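Local coordinates for protein putative sortase (Streptococcus pneumoniae, PDB 2W1J) that probably catalyses the transpeptidation that joins pilin subunits into pilus fibres on the pneumococcal surface, as a class C sortase, at residues Lys26-Phe31 and Leu101-Asn106; Ile141-Ala146 and Gly191-Tyr196; Leu35-Ser40 and Leu163-Gly168; Ser107-Ile112 and His169-Leu174; His63-His68 and Pro79-Thr84. All coordinates share one frame; numbering follows the deposited sequence. Where two conformers were deposited one is given.

Interaction 1. Residues Lys26-Phe31 and Leu101-Asn106; sequences KLAQAF and LPIGGN
Phe31 and Leu101 meet at about a right angle: the leucine end comes obliquely at the CD1 side of the ring, with Leu101 CD1 3.5 Å from Phe31 CD1. The ring reaches this place because its CG is anti to the backbone N (chi1 -178°), which sends it off the helix toward the loop. On the loop side, Leu101 CG is anti to its own carbonyl carbon, and the extended chain carries CD1 between the Phe31 ring and the Ala28 methyl. There Leu101 CD1 lies 4.1 Å from Ala28 CB. Ile103 comes in beside it. Its CG1 occupies the crowded position between N and the carbonyl carbon (chi1 63°), and Ile103 CD1, the tip, reaches Ala28 CB at 4.0 Å. Ile103 CD1 also lies 3.6 Å from Gln29 OE1, the two chains crossing obliquely. No direct hydrogen bond joins the segments, but the Gln29 chain, bent at chi2, brings its amide to the loop, where water links them. One water accepts from Gln29 NE2 and donates to Gly104 O at 2.8 Å; a second lies between OE1 and that same carbonyl. Gln29 NE2 also bonds Asp33, one turn further on. The contact thus lays helix 18-33 over the loop between strands 93-95 and 108-113, with Met59 and Leu60 packing alongside and His95 of strand 93-95 touching Leu101 and Pro102.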
# COMPACT_ATOMS: atom_id res chain seq x y z
N LYS A 26 8.01 -0.20 17.16
CA LYS A 26 8.85 -1.33 17.54
C LYS A 26 8.26 -2.63 17.00
O LYS A 26 8.96 -3.46 16.40
CB LYS A 26 8.97 -1.42 19.07
CG LYS A 26 9.68 -2.68 19.59
CD LYS A 26 9.45 -2.84 21.09
CE LYS A 26 8.54 -4.01 21.39
NZ LYS A 26 9.32 -5.27 21.35
N LEU A 27 6.97 -2.80 17.21
CA LEU A 27 6.28 -4.00 16.73
C LEU A 27 6.29 -4.09 15.21
O LEU A 27 6.48 -5.16 14.64
CB LEU A 27 4.85 -4.06 17.26
CG LEU A 27 4.75 -4.21 18.78
CD1 LEU A 27 3.31 -4.01 19.26
CD2 LEU A 27 5.29 -5.55 19.22
N ALA A 28 6.07 -2.96 14.55
CA ALA A 28 6.03 -2.94 13.09
C ALA A 28 7.41 -3.26 12.53
O ALA A 28 7.54 -4.01 11.55
CB ALA A 28 5.55 -1.59 12.57
N GLN A 29 8.45 -2.69 13.15
CA GLN A 29 9.81 -2.94 12.69
C GLN A 29 10.18 -4.41 12.86
O GLN A 29 10.84 -5.01 12.00
CB GLN A 29 10.82 -2.05 13.42
CG GLN A 29 12.18 -2.08 12.76
CD GLN A 29 12.12 -1.51 11.36
OE1 GLN A 29 11.75 -0.35 11.17
NE2 GLN A 29 12.43 -2.33 10.37
N ALA A 30 9.80 -4.99 13.99
CA ALA A 30 10.09 -6.39 14.26
C ALA A 30 9.40 -7.27 13.22
O ALA A 30 9.98 -8.25 12.74
CB ALA A 30 9.62 -6.77 15.66
N PHE A 31 8.16 -6.93 12.88
CA PHE A 31 7.43 -7.66 11.86
C PHE A 31 8.15 -7.62 10.51
O PHE A 31 8.31 -8.64 9.84
CB PHE A 31 6.02 -7.08 11.76
CG PHE A 31 5.13 -7.77 10.77
CD1 PHE A 31 5.21 -7.46 9.42
CD2 PHE A 31 4.22 -8.73 11.18
CE1 PHE A 31 4.38 -8.09 8.50
CE2 PHE A 31 3.40 -9.36 10.27
CZ PHE A 31 3.48 -9.05 8.93
N LEU A 101 5.35 -4.10 5.74
CA LEU A 101 4.49 -3.03 6.22
C LEU A 101 5.03 -1.68 5.76
O LEU A 101 6.25 -1.52 5.59
CB LEU A 101 4.44 -3.05 7.74
CG LEU A 101 3.85 -4.31 8.36
CD1 LEU A 101 3.98 -4.25 9.87
CD2 LEU A 101 2.38 -4.45 7.96
N PRO A 102 4.13 -0.71 5.55
CA PRO A 102 4.52 0.56 4.94
C PRO A 102 5.13 1.51 5.97
O PRO A 102 4.54 2.53 6.34
CB PRO A 102 3.19 1.10 4.39
CG PRO A 102 2.16 0.53 5.33
CD PRO A 102 2.66 -0.84 5.67
N ILE A 103 6.34 1.16 6.40
CA ILE A 103 7.13 1.98 7.31
C ILE A 103 8.52 2.30 6.75
O ILE A 103 9.32 2.96 7.41
CB ILE A 103 7.27 1.32 8.70
CG1 ILE A 103 8.03 -0.01 8.59
CG2 ILE A 103 5.91 1.13 9.32
CD1 ILE A 103 8.42 -0.64 9.94
N GLY A 104 8.80 1.84 5.54
CA GLY A 104 10.07 2.14 4.88
C GLY A 104 11.27 1.48 5.53
O GLY A 104 11.12 0.68 6.47
N GLY A 105 12.44 1.84 5.02
CA GLY A 105 13.71 1.28 5.48
C GLY A 105 14.46 0.61 4.34
O GLY A 105 13.87 0.23 3.33
N ASN A 106 15.77 0.47 4.48
CA ASN A 106 16.53 -0.26 3.47
C ASN A 106 16.00 -1.69 3.36
O ASN A 106 15.52 -2.27 4.33
CB ASN A 106 18.03 -0.23 3.84
CG ASN A 106 18.94 -0.53 2.66
OD1 ASN A 106 18.51 -0.56 1.50
ND2 ASN A 106 20.22 -0.75 2.95
O HOH W 1 11.13 -1.85 7.69
O HOH W 2 11.42 1.59 9.25

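Interaction 2. Residues Ile141-Ala146 and Gly191-Tyr196; sequences IKEVMA and GHRIPY
Two antiparallel neighbours of the sortase beta-barrel, strands 144-155 and 185-194, splay apart here, their short segments running at 118° to each other. One direct hydrogen bond spans the gap: Ile194 N gives its proton to Ala146 O at 2.9 Å, almost straight at 171°, although the donor sits above the carbonyl plane. The CA-H of Arg193 also points at this oxygen. The return bond of this same pair, Ala146 N to Ile194 O, is not made directly; a water stands between the two atoms. It accepts from Ala146 N and, at 2.8 Å, from Arg193 NE, and donates to Ile194 O, so three polar atoms are satisfied at once.

The two terminal nitrogens have partners too. Arg193 NH2 donates to a second water, which in turn donates to Glu143 OE2 at 2.7 Å; the two opposite charges, Glu143 OE2 and Arg193 NH2, are 4.3 Å apart, beyond a salt bridge, and the water links them. NH1 is paired with Asp170 of strand 170-178. The arginine chain, bent at chi2, crosses Met145 at about a right angle, so that Met145 CB and CG lie over one face of the guanidinium while both waters sit at its edge in plane. Glu143 has a further, long ion pair with Lys142.

Apolar contacts fill the other side of the strand. Ala146 CB meets Ile194 CG1 at 3.7 Å and lies near Tyr196 CB, while the Tyr196 and Val144 side chains cross obliquely, Val144 CB 3.9 Å from Tyr196 CE2.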
# COMPACT_ATOMS: atom_id res chain seq x y z
N ILE A 141 1.29 6.08 11.08
CA ILE A 141 1.10 6.72 12.38
C ILE A 141 2.27 7.61 12.80
O ILE A 141 2.11 8.51 13.62
CB ILE A 141 0.81 5.71 13.51
CG1 ILE A 141 1.86 4.60 13.52
CG2 ILE A 141 -0.60 5.15 13.34
CD1 ILE A 141 1.79 3.70 14.76
N LYS A 142 3.46 7.33 12.26
CA LYS A 142 4.67 8.06 12.64
C LYS A 142 4.94 9.29 11.77
O LYS A 142 5.33 10.33 12.29
CB LYS A 142 5.87 7.11 12.57
CG LYS A 142 7.22 7.77 12.84
CD LYS A 142 8.36 6.77 12.66
CE LYS A 142 9.71 7.44 12.67
NZ LYS A 142 10.80 6.47 12.34
N GLU A 143 4.74 9.17 10.46
CA GLU A 143 5.29 10.17 9.55
C GLU A 143 4.68 10.05 8.17
O GLU A 143 3.84 9.17 7.92
CB GLU A 143 6.81 10.03 9.46
CG GLU A 143 7.26 8.70 8.85
CD GLU A 143 8.75 8.50 8.92
OE1 GLU A 143 9.51 9.49 8.86
OE2 GLU A 143 9.18 7.34 9.06
N VAL A 144 5.10 10.94 7.27
CA VAL A 144 4.78 10.84 5.86
C VAL A 144 6.06 10.47 5.12
O VAL A 144 7.10 11.09 5.35
CB VAL A 144 4.24 12.18 5.34
CG1 VAL A 144 3.87 12.07 3.87
CG2 VAL A 144 3.04 12.62 6.16
N MET A 145 5.99 9.46 4.27
CA MET A 145 7.15 9.01 3.49
C MET A 145 6.93 9.33 2.02
O MET A 145 5.87 9.00 1.47
CB MET A 145 7.34 7.51 3.65
CG MET A 145 7.50 7.08 5.11
SD MET A 145 7.87 5.32 5.26
CE MET A 145 6.40 4.58 4.54
N ALA A 146 7.94 9.89 1.37
CA ALA A 146 7.86 10.22 -0.05
C ALA A 146 8.53 9.16 -0.90
O ALA A 146 9.62 8.67 -0.58
CB ALA A 146 8.50 11.58 -0.31
N GLY A 191 7.72 2.97 -6.86
CA GLY A 191 8.51 4.14 -6.47
C GLY A 191 9.61 3.77 -5.49
O GLY A 191 9.44 2.83 -4.71
N HIS A 192 10.73 4.49 -5.56
CA HIS A 192 11.77 4.38 -4.53
C HIS A 192 11.65 5.52 -3.55
O HIS A 192 11.23 6.63 -3.89
CB HIS A 192 13.19 4.30 -5.12
CG HIS A 192 13.58 5.47 -5.96
ND1 HIS A 192 13.93 6.70 -5.44
CD2 HIS A 192 13.70 5.58 -7.30
CE1 HIS A 192 14.24 7.52 -6.44
NE2 HIS A 192 14.10 6.86 -7.57
N ARG A 193 12.07 5.25 -2.32
CA ARG A 193 12.01 6.23 -1.25
C ARG A 193 12.93 7.41 -1.58
O ARG A 193 14.05 7.21 -2.09
CB ARG A 193 12.46 5.55 0.03
CG ARG A 193 12.39 6.42 1.28
CD ARG A 193 10.96 6.59 1.78
NE ARG A 193 10.95 7.39 3.01
CZ ARG A 193 11.20 6.91 4.22
NH1 ARG A 193 11.45 5.60 4.38
NH2 ARG A 193 11.19 7.71 5.27
N ILE A 194 12.46 8.63 -1.30
CA ILE A 194 13.30 9.83 -1.43
C ILE A 194 13.19 10.66 -0.17
O ILE A 194 12.24 10.52 0.61
CB ILE A 194 12.89 10.68 -2.66
CG1 ILE A 194 11.44 11.19 -2.54
CG2 ILE A 194 13.11 9.90 -3.95
CD1 ILE A 194 11.04 12.20 -3.63
N PRO A 195 14.14 11.57 0.06
CA PRO A 195 14.05 12.36 1.28
C PRO A 195 12.83 13.27 1.30
O PRO A 195 12.36 13.73 0.24
CB PRO A 195 15.35 13.18 1.27
CG PRO A 195 16.30 12.35 0.49
CD PRO A 195 15.45 11.71 -0.60
N TYR A 196 12.32 13.53 2.50
CA TYR A 196 11.15 14.35 2.69
C TYR A 196 11.28 15.04 4.03
O TYR A 196 11.53 14.38 5.04
CB TYR A 196 9.90 13.46 2.75
CG TYR A 196 8.61 14.19 3.02
CD1 TYR A 196 7.93 14.84 2.00
CD2 TYR A 196 8.05 14.23 4.30
CE1 TYR A 196 6.74 15.51 2.23
CE2 TYR A 196 6.86 14.90 4.54
CZ TYR A 196 6.21 15.54 3.50
OH TYR A 196 5.03 16.20 3.72
O HOH W 3 11.64 6.97 8.02
O HOH W 4 10.49 10.14 2.64

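Interaction 3. Residues Leu35-Ser40 and Leu163-Gly168; sequences LNNVVS and LLIVPG
Asn37 OD1 takes the backbone proton of Ile165 N at 2.9 Å, a nearly straight bond (173°) that arrives in the carbonyl plane on a lone pair of the amide oxygen. The Ile165 chain lies close by, its CG1 3.4 Å from Asn37 OD1. The other end of the amide is used as well: Asn37 ND2 donates to a water that donates on to Leu163 O at 2.7 Å, and also bonds Gly98 O, so both amide atoms are engaged and the flip of the group is settled. Around this polar centre the apolar chains cross obliquely. Leu164 CD2 sits over the backbone, 3.6 Å from Asn37 O; Val39 CG2 meets Leu163 CB and Leu164 CD2, and Leu35 CD2 reaches Ile165 CD1 at 4.0 Å.

Further out, an inverse gamma turn centred on Asn37, closed by Val38 N to Asn36 O, presents the side chain to the loop, while Ser40 bonds Glu97 and Leu164 O bonds His109. The loop 163-168 is the beta6/beta7 connection of the sortase fold, and the segment 35-40 comes just ahead of the Asp-Pro-Trp sequence that, as in other class C sortases, probably forms the lid over the active-site groove.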
# COMPACT_ATOMS: atom_id res chain seq x y z
N LEU A 35 10.04 -10.68 8.35
CA LEU A 35 9.02 -10.96 7.35
C LEU A 35 9.28 -12.24 6.55
O LEU A 35 10.36 -12.42 5.99
CB LEU A 35 8.92 -9.79 6.38
CG LEU A 35 7.91 -9.96 5.24
CD1 LEU A 35 6.49 -9.95 5.77
CD2 LEU A 35 8.11 -8.85 4.20
N ASN A 36 8.27 -13.09 6.47
CA ASN A 36 8.25 -14.16 5.49
C ASN A 36 7.74 -13.58 4.18
O ASN A 36 6.54 -13.41 3.99
CB ASN A 36 7.34 -15.30 5.96
CG ASN A 36 7.31 -16.46 4.98
OD1 ASN A 36 8.28 -16.72 4.27
ND2 ASN A 36 6.18 -17.16 4.93
N ASN A 37 8.67 -13.25 3.28
CA ASN A 37 8.37 -12.42 2.11
C ASN A 37 7.85 -13.30 0.97
O ASN A 37 8.54 -13.56 -0.02
CB ASN A 37 9.63 -11.64 1.71
CG ASN A 37 9.38 -10.59 0.63
OD1 ASN A 37 10.29 -10.30 -0.15
ND2 ASN A 37 8.20 -9.98 0.62
N VAL A 38 6.63 -13.78 1.16
CA VAL A 38 5.96 -14.63 0.19
C VAL A 38 4.59 -14.05 -0.06
O VAL A 38 3.80 -13.87 0.87
CB VAL A 38 5.83 -16.08 0.70
CG1 VAL A 38 5.01 -16.92 -0.27
CG2 VAL A 38 7.20 -16.69 0.93
N VAL A 39 4.30 -13.73 -1.32
CA VAL A 39 3.07 -13.03 -1.62
C VAL A 39 1.87 -13.93 -1.40
O VAL A 39 1.82 -15.06 -1.90
CB VAL A 39 3.07 -12.43 -3.03
CG1 VAL A 39 1.65 -12.02 -3.44
CG2 VAL A 39 3.99 -11.22 -3.07
N SER A 40 0.92 -13.42 -0.62
CA SER A 40 -0.25 -14.19 -0.24
C SER A 40 -0.99 -14.75 -1.46
O SER A 40 -1.35 -15.92 -1.49
CB SER A 40 -1.18 -13.31 0.60
OG SER A 40 -1.29 -12.01 0.03
N LEU A 163 7.28 -8.01 -6.95
CA LEU A 163 6.61 -7.55 -5.73
C LEU A 163 7.41 -7.87 -4.48
O LEU A 163 6.98 -7.55 -3.37
CB LEU A 163 5.23 -8.19 -5.61
CG LEU A 163 4.29 -7.88 -6.78
CD1 LEU A 163 2.94 -8.56 -6.56
CD2 LEU A 163 4.11 -6.38 -6.97
N LEU A 164 8.55 -8.54 -4.65
CA LEU A 164 9.34 -9.01 -3.52
C LEU A 164 10.41 -8.00 -3.12
O LEU A 164 10.74 -7.10 -3.89
CB LEU A 164 9.99 -10.35 -3.86
CG LEU A 164 9.00 -11.47 -4.20
CD1 LEU A 164 9.77 -12.74 -4.55
CD2 LEU A 164 8.03 -11.72 -3.05
N ILE A 165 10.96 -8.15 -1.93
CA ILE A 165 12.01 -7.26 -1.46
C ILE A 165 13.21 -7.33 -2.40
O ILE A 165 13.63 -8.42 -2.80
CB ILE A 165 12.44 -7.61 -0.01
CG1 ILE A 165 11.32 -7.22 0.95
CG2 ILE A 165 13.74 -6.93 0.36
CD1 ILE A 165 11.50 -7.81 2.34
N VAL A 166 13.76 -6.17 -2.73
CA VAL A 166 15.04 -6.09 -3.41
C VAL A 166 16.05 -5.57 -2.40
O VAL A 166 15.95 -4.45 -1.93
CB VAL A 166 14.98 -5.12 -4.62
CG1 VAL A 166 16.31 -5.11 -5.36
CG2 VAL A 166 13.82 -5.49 -5.55
N PRO A 167 17.03 -6.42 -2.01
CA PRO A 167 18.01 -5.95 -1.03
C PRO A 167 18.68 -4.63 -1.46
O PRO A 167 19.05 -4.47 -2.62
CB PRO A 167 19.05 -7.08 -1.02
CG PRO A 167 18.28 -8.29 -1.43
CD PRO A 167 17.27 -7.81 -2.43
N GLY A 168 18.81 -3.69 -0.52
CA GLY A 168 19.46 -2.41 -0.82
C GLY A 168 18.55 -1.31 -1.33
O GLY A 168 19.01 -0.21 -1.65
O HOH W 5 7.67 -7.46 -0.76

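Interaction 4. Residues Ser107-Ile112 and His169-Leu174; sequences STHAVI and HDYVTL
His109 has CG anti to the backbone N (chi1 -169°), which swings the ring across to the neighbouring strand, and Thr173 has OG1 anti to its carbonyl carbon (chi1 -65°), so that the hydroxyl faces it. His109 NE2 and Thr173 OG1 share a short hydrogen bond of 2.7 Å at the edge of the ring, and either could be the donor. His109 ND1, the other ring nitrogen, bonds Leu164 O, so both nitrogens are held and the ring's rotation is fixed. Tyr171 covers one face: its CB lies 3.8 Å from the ring centroid as a CH-pi contact, and beyond it the tyrosine ring turns an edge toward the histidine, planes 59° apart and centroids 5.6 Å apart.

Between the two strands the backbones form a parallel ladder. Tyr171 N bonds Thr108 O at 3.0 Å, Thr173 N bonds Ala110 O, and in return Thr108, Ala110 and Ile112 donate to His169, Tyr171 and Thr173 carbonyls, the last pair 2.9 Å between Ile112 N and Thr173 O. At the Thr108 end a water donates to Thr108 OG1 and Tyr171 O, while Thr108 OG1 also bonds Gly105 O and Asp170 holds Tyr147 and Arg193. Further along, the face carrying Thr108 and Asp170 turns apolar: Ala110 CB meets Val172 CG2, Ile112 CD1 meets Val172 CG1, and Leu174 CD2 packs on Ile112 CB.

Thr173 and Leu174 begin the TLxTC signature of sortases, whose cysteine is the family's nucleophile. Strand 170-178 lies between 108-113 and 185-194, and 108-113 in turn borders 93-95.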
# COMPACT_ATOMS: atom_id res chain seq x y z
N SER A 107 16.08 -2.28 2.17
CA SER A 107 15.63 -3.65 1.96
C SER A 107 14.18 -3.86 2.42
O SER A 107 13.85 -4.81 3.11
CB SER A 107 16.60 -4.64 2.62
OG SER A 107 17.90 -4.45 2.06
N THR A 108 13.30 -2.97 1.97
CA THR A 108 11.88 -3.11 2.25
C THR A 108 11.08 -2.89 0.97
O THR A 108 11.50 -2.14 0.08
CB THR A 108 11.40 -2.12 3.33
OG1 THR A 108 11.39 -0.79 2.81
CG2 THR A 108 12.32 -2.15 4.54
N HIS A 109 9.95 -3.58 0.86
CA HIS A 109 9.08 -3.42 -0.32
C HIS A 109 7.64 -3.70 0.08
O HIS A 109 7.24 -4.85 0.29
CB HIS A 109 9.50 -4.35 -1.46
CG HIS A 109 8.84 -4.05 -2.77
ND1 HIS A 109 9.17 -4.72 -3.93
CD2 HIS A 109 7.91 -3.13 -3.13
CE1 HIS A 109 8.45 -4.25 -4.93
NE2 HIS A 109 7.69 -3.28 -4.48
N ALA A 110 6.87 -2.62 0.23
CA ALA A 110 5.46 -2.70 0.54
C ALA A 110 4.65 -2.59 -0.74
O ALA A 110 4.98 -1.80 -1.61
CB ALA A 110 5.07 -1.57 1.49
N VAL A 111 3.57 -3.37 -0.82
CA VAL A 111 2.70 -3.33 -2.00
C VAL A 111 1.30 -2.94 -1.55
O VAL A 111 0.75 -3.50 -0.60
CB VAL A 111 2.70 -4.66 -2.75
CG1 VAL A 111 1.75 -4.61 -3.95
CG2 VAL A 111 4.12 -5.02 -3.21
N ILE A 112 0.74 -1.93 -2.22
CA ILE A 112 -0.55 -1.35 -1.89
C ILE A 112 -1.45 -1.50 -3.12
O ILE A 112 -1.05 -1.13 -4.22
CB ILE A 112 -0.42 0.14 -1.49
CG1 ILE A 112 0.48 0.29 -0.26
CG2 ILE A 112 -1.81 0.75 -1.24
CD1 ILE A 112 0.72 1.73 0.15
N HIS A 169 17.25 -1.60 -1.40
CA HIS A 169 16.25 -0.63 -1.87
C HIS A 169 15.07 -0.52 -0.90
O HIS A 169 14.75 -1.45 -0.16
CB HIS A 169 15.77 -1.00 -3.28
CG HIS A 169 16.86 -1.00 -4.31
ND1 HIS A 169 17.14 0.10 -5.10
CD2 HIS A 169 17.74 -1.96 -4.68
CE1 HIS A 169 18.16 -0.19 -5.90
NE2 HIS A 169 18.53 -1.43 -5.67
N ASP A 170 14.43 0.65 -0.94
CA ASP A 170 13.23 0.95 -0.16
C ASP A 170 12.17 1.31 -1.20
O ASP A 170 12.17 2.42 -1.74
CB ASP A 170 13.55 2.15 0.76
CG ASP A 170 12.38 2.60 1.63
OD1 ASP A 170 11.21 2.23 1.36
OD2 ASP A 170 12.64 3.36 2.61
N TYR A 171 11.29 0.35 -1.49
CA TYR A 171 10.31 0.46 -2.58
C TYR A 171 8.88 0.37 -2.05
O TYR A 171 8.59 -0.35 -1.09
CB TYR A 171 10.50 -0.70 -3.56
CG TYR A 171 11.67 -0.64 -4.50
CD1 TYR A 171 11.94 0.50 -5.26
CD2 TYR A 171 12.47 -1.77 -4.72
CE1 TYR A 171 13.00 0.52 -6.18
CE2 TYR A 171 13.52 -1.75 -5.63
CZ TYR A 171 13.77 -0.61 -6.36
OH TYR A 171 14.81 -0.60 -7.26
N VAL A 172 7.97 1.08 -2.72
CA VAL A 172 6.54 0.81 -2.60
C VAL A 172 6.02 0.64 -4.02
O VAL A 172 6.32 1.45 -4.90
CB VAL A 172 5.79 1.96 -1.88
CG1 VAL A 172 4.28 1.78 -2.01
CG2 VAL A 172 6.20 2.01 -0.41
N THR A 173 5.26 -0.43 -4.24
CA THR A 173 4.57 -0.63 -5.51
C THR A 173 3.07 -0.48 -5.32
O THR A 173 2.49 -1.03 -4.38
CB THR A 173 4.92 -2.01 -6.12
OG1 THR A 173 6.31 -2.03 -6.44
CG2 THR A 173 4.09 -2.32 -7.37
N LEU A 174 2.47 0.29 -6.22
CA LEU A 174 1.03 0.44 -6.32
C LEU A 174 0.54 -0.51 -7.41
O LEU A 174 1.04 -0.49 -8.54
CB LEU A 174 0.69 1.90 -6.63
CG LEU A 174 1.41 2.93 -5.75
CD1 LEU A 174 1.00 4.33 -6.18
CD2 LEU A 174 1.08 2.71 -4.29
O HOH W 6 9.04 -0.11 1.63

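Interaction 5. Residues His63-His68 and Pro79-Thr84; sequences HERMGH and PVYAGT
Strands 65-71 and 76-82 run antiparallel, the N-to-C directions of their short segments 147° apart, and the ladder is irregular: Val80 O accepts from Met66 N at 2.8 Å, but Val80 N donates to Gly67 O, so two residues of one strand stand against one of the other in the manner of a beta bulge, with Gly67 at a positive phi of 149°.

Arg65 and Tyr81 lie alongside each other, pointing the same way. Arg65 CG presses obliquely on the ring, 3.2 Å from Tyr81 CE2, and the chain then bends at chi3 so that Arg65 NH1 reaches Tyr81 OH at 3.1 Å, the hydroxyl lying in the guanidinium plane at its edge; the position of NH1 is less certain than the rest. The guanidinium and phenol planes stand 76° apart. NH2 makes the stronger tie, a salt bridge to Asp8. Pro79 CB packs against Arg65 CD on the same side.

These two strands are the N-terminal beta hairpin of the sortase barrel, with 76-82 next to 93-95 across the sheet. Met66 CG meets Val80 CG1 at 3.8 Å, the two chains crossing obliquely; bent at chi3, the methionine brings CE down on Ala82, where the 3.5 Å from Met66 CE to Ala82 CA is tight packing. His68 CB rests near Pro79 CA, while the imidazole turns away to Asp77 and Asp10. Where the strands begin to part, a water replaces the next rung, donating to Glu64 O at 2.5 Å and accepting from Ala82 N.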
# COMPACT_ATOMS: atom_id res chain seq x y z
N HIS A 63 -8.41 2.72 14.19
CA HIS A 63 -9.72 2.35 13.67
C HIS A 63 -9.60 1.57 12.37
O HIS A 63 -10.24 1.90 11.37
CB HIS A 63 -10.58 3.59 13.47
CG HIS A 63 -10.76 4.41 14.71
ND1 HIS A 63 -10.80 5.79 14.69
CD2 HIS A 63 -10.88 4.05 16.00
CE1 HIS A 63 -10.96 6.24 15.92
NE2 HIS A 63 -11.01 5.20 16.74
N GLU A 64 -8.76 0.54 12.39
CA GLU A 64 -8.62 -0.39 11.28
C GLU A 64 -7.82 0.11 10.08
O GLU A 64 -7.50 -0.67 9.19
CB GLU A 64 -9.97 -0.94 10.84
CG GLU A 64 -10.58 -1.94 11.81
CD GLU A 64 -11.88 -2.53 11.31
OE1 GLU A 64 -12.74 -1.75 10.84
OE2 GLU A 64 -12.05 -3.76 11.40
N ARG A 65 -7.50 1.40 10.03
CA ARG A 65 -6.72 1.93 8.91
C ARG A 65 -5.25 2.02 9.30
O ARG A 65 -4.91 2.56 10.35
CB ARG A 65 -7.23 3.31 8.49
CG ARG A 65 -8.54 3.26 7.72
CD ARG A 65 -9.14 4.64 7.54
NE ARG A 65 -9.79 5.10 8.77
CZ ARG A 65 -11.07 4.87 9.07
NH1 ARG A 65 -11.85 4.21 8.22
NH2 ARG A 65 -11.57 5.33 10.21
N MET A 66 -4.37 1.50 8.44
CA MET A 66 -2.94 1.56 8.74
C MET A 66 -2.26 2.79 8.14
O MET A 66 -1.06 3.00 8.30
CB MET A 66 -2.22 0.28 8.30
CG MET A 66 -1.83 0.26 6.83
SD MET A 66 -0.79 -1.17 6.43
CE MET A 66 -1.99 -2.51 6.60
N GLY A 67 -3.04 3.63 7.47
CA GLY A 67 -2.51 4.88 6.92
C GLY A 67 -3.25 5.25 5.66
O GLY A 67 -4.39 4.83 5.44
N HIS A 68 -2.62 6.07 4.82
CA HIS A 68 -3.19 6.39 3.53
C HIS A 68 -2.12 6.62 2.49
O HIS A 68 -0.97 6.91 2.82
CB HIS A 68 -4.25 7.52 3.55
CG HIS A 68 -3.83 8.77 4.26
ND1 HIS A 68 -3.60 9.96 3.60
CD2 HIS A 68 -3.74 9.06 5.58
CE1 HIS A 68 -3.31 10.90 4.48
NE2 HIS A 68 -3.39 10.39 5.69
N PRO A 79 -7.46 5.59 2.02
CA PRO A 79 -7.07 4.88 3.23
C PRO A 79 -6.57 3.49 2.87
O PRO A 79 -7.03 2.89 1.88
CB PRO A 79 -8.38 4.79 4.01
CG PRO A 79 -9.45 4.81 2.95
CD PRO A 79 -8.92 5.68 1.84
N VAL A 80 -5.62 2.99 3.66
CA VAL A 80 -5.04 1.67 3.44
C VAL A 80 -5.43 0.76 4.59
O VAL A 80 -5.24 1.11 5.76
CB VAL A 80 -3.49 1.75 3.35
CG1 VAL A 80 -2.90 0.37 3.20
CG2 VAL A 80 -3.06 2.65 2.20
N TYR A 81 -5.97 -0.41 4.26
CA TYR A 81 -6.36 -1.40 5.25
C TYR A 81 -5.49 -2.63 5.11
O TYR A 81 -4.89 -2.85 4.06
CB TYR A 81 -7.83 -1.82 5.05
CG TYR A 81 -8.78 -0.67 5.21
CD1 TYR A 81 -9.15 0.12 4.13
CD2 TYR A 81 -9.31 -0.35 6.46
CE1 TYR A 81 -10.02 1.18 4.29
CE2 TYR A 81 -10.17 0.71 6.62
CZ TYR A 81 -10.52 1.48 5.54
OH TYR A 81 -11.39 2.53 5.71
N ALA A 82 -5.42 -3.43 6.17
CA ALA A 82 -4.67 -4.68 6.12
C ALA A 82 -5.34 -5.71 5.20
O ALA A 82 -6.56 -5.86 5.21
CB ALA A 82 -4.50 -5.25 7.52
N GLY A 83 -4.52 -6.41 4.43
CA GLY A 83 -5.03 -7.45 3.53
C GLY A 83 -5.74 -6.89 2.32
O GLY A 83 -5.82 -5.67 2.13
N THR A 84 -6.27 -7.80 1.50
CA THR A 84 -6.83 -7.41 0.22
C THR A 84 -8.17 -8.09 -0.03
O THR A 84 -8.56 -8.30 -1.17
CB THR A 84 -5.86 -7.73 -0.95
OG1 THR A 84 -5.43 -9.10 -0.87
CG2 THR A 84 -4.63 -6.83 -0.90
O HOH W 7 -6.84 -3.04 8.64

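Overall arrangement
From the N terminus, helix 18-33 and the loop after it start two long closures. Interaction 1 returns from the helix to 101-106, and the hairpin of interaction 5 opens and shuts within that span. Interaction 3, begun at 35-40, closes only at 163-168, so it crosses interaction 1 and also encloses interaction 5. Interaction 4 runs from 107-112, just behind interaction 1, to 169-174 and crosses interaction 3; interaction 2, from 141-146 to 191-196, crosses both. Interactions 2, 4 and 5 all belong to the sheet, joined by Gly191 to Val172 and by Ile112 against Val80. Interactions 1 and 3 tie helix 18-33 and the loop after it to the loops that lead into strands 108-113 and 170-178.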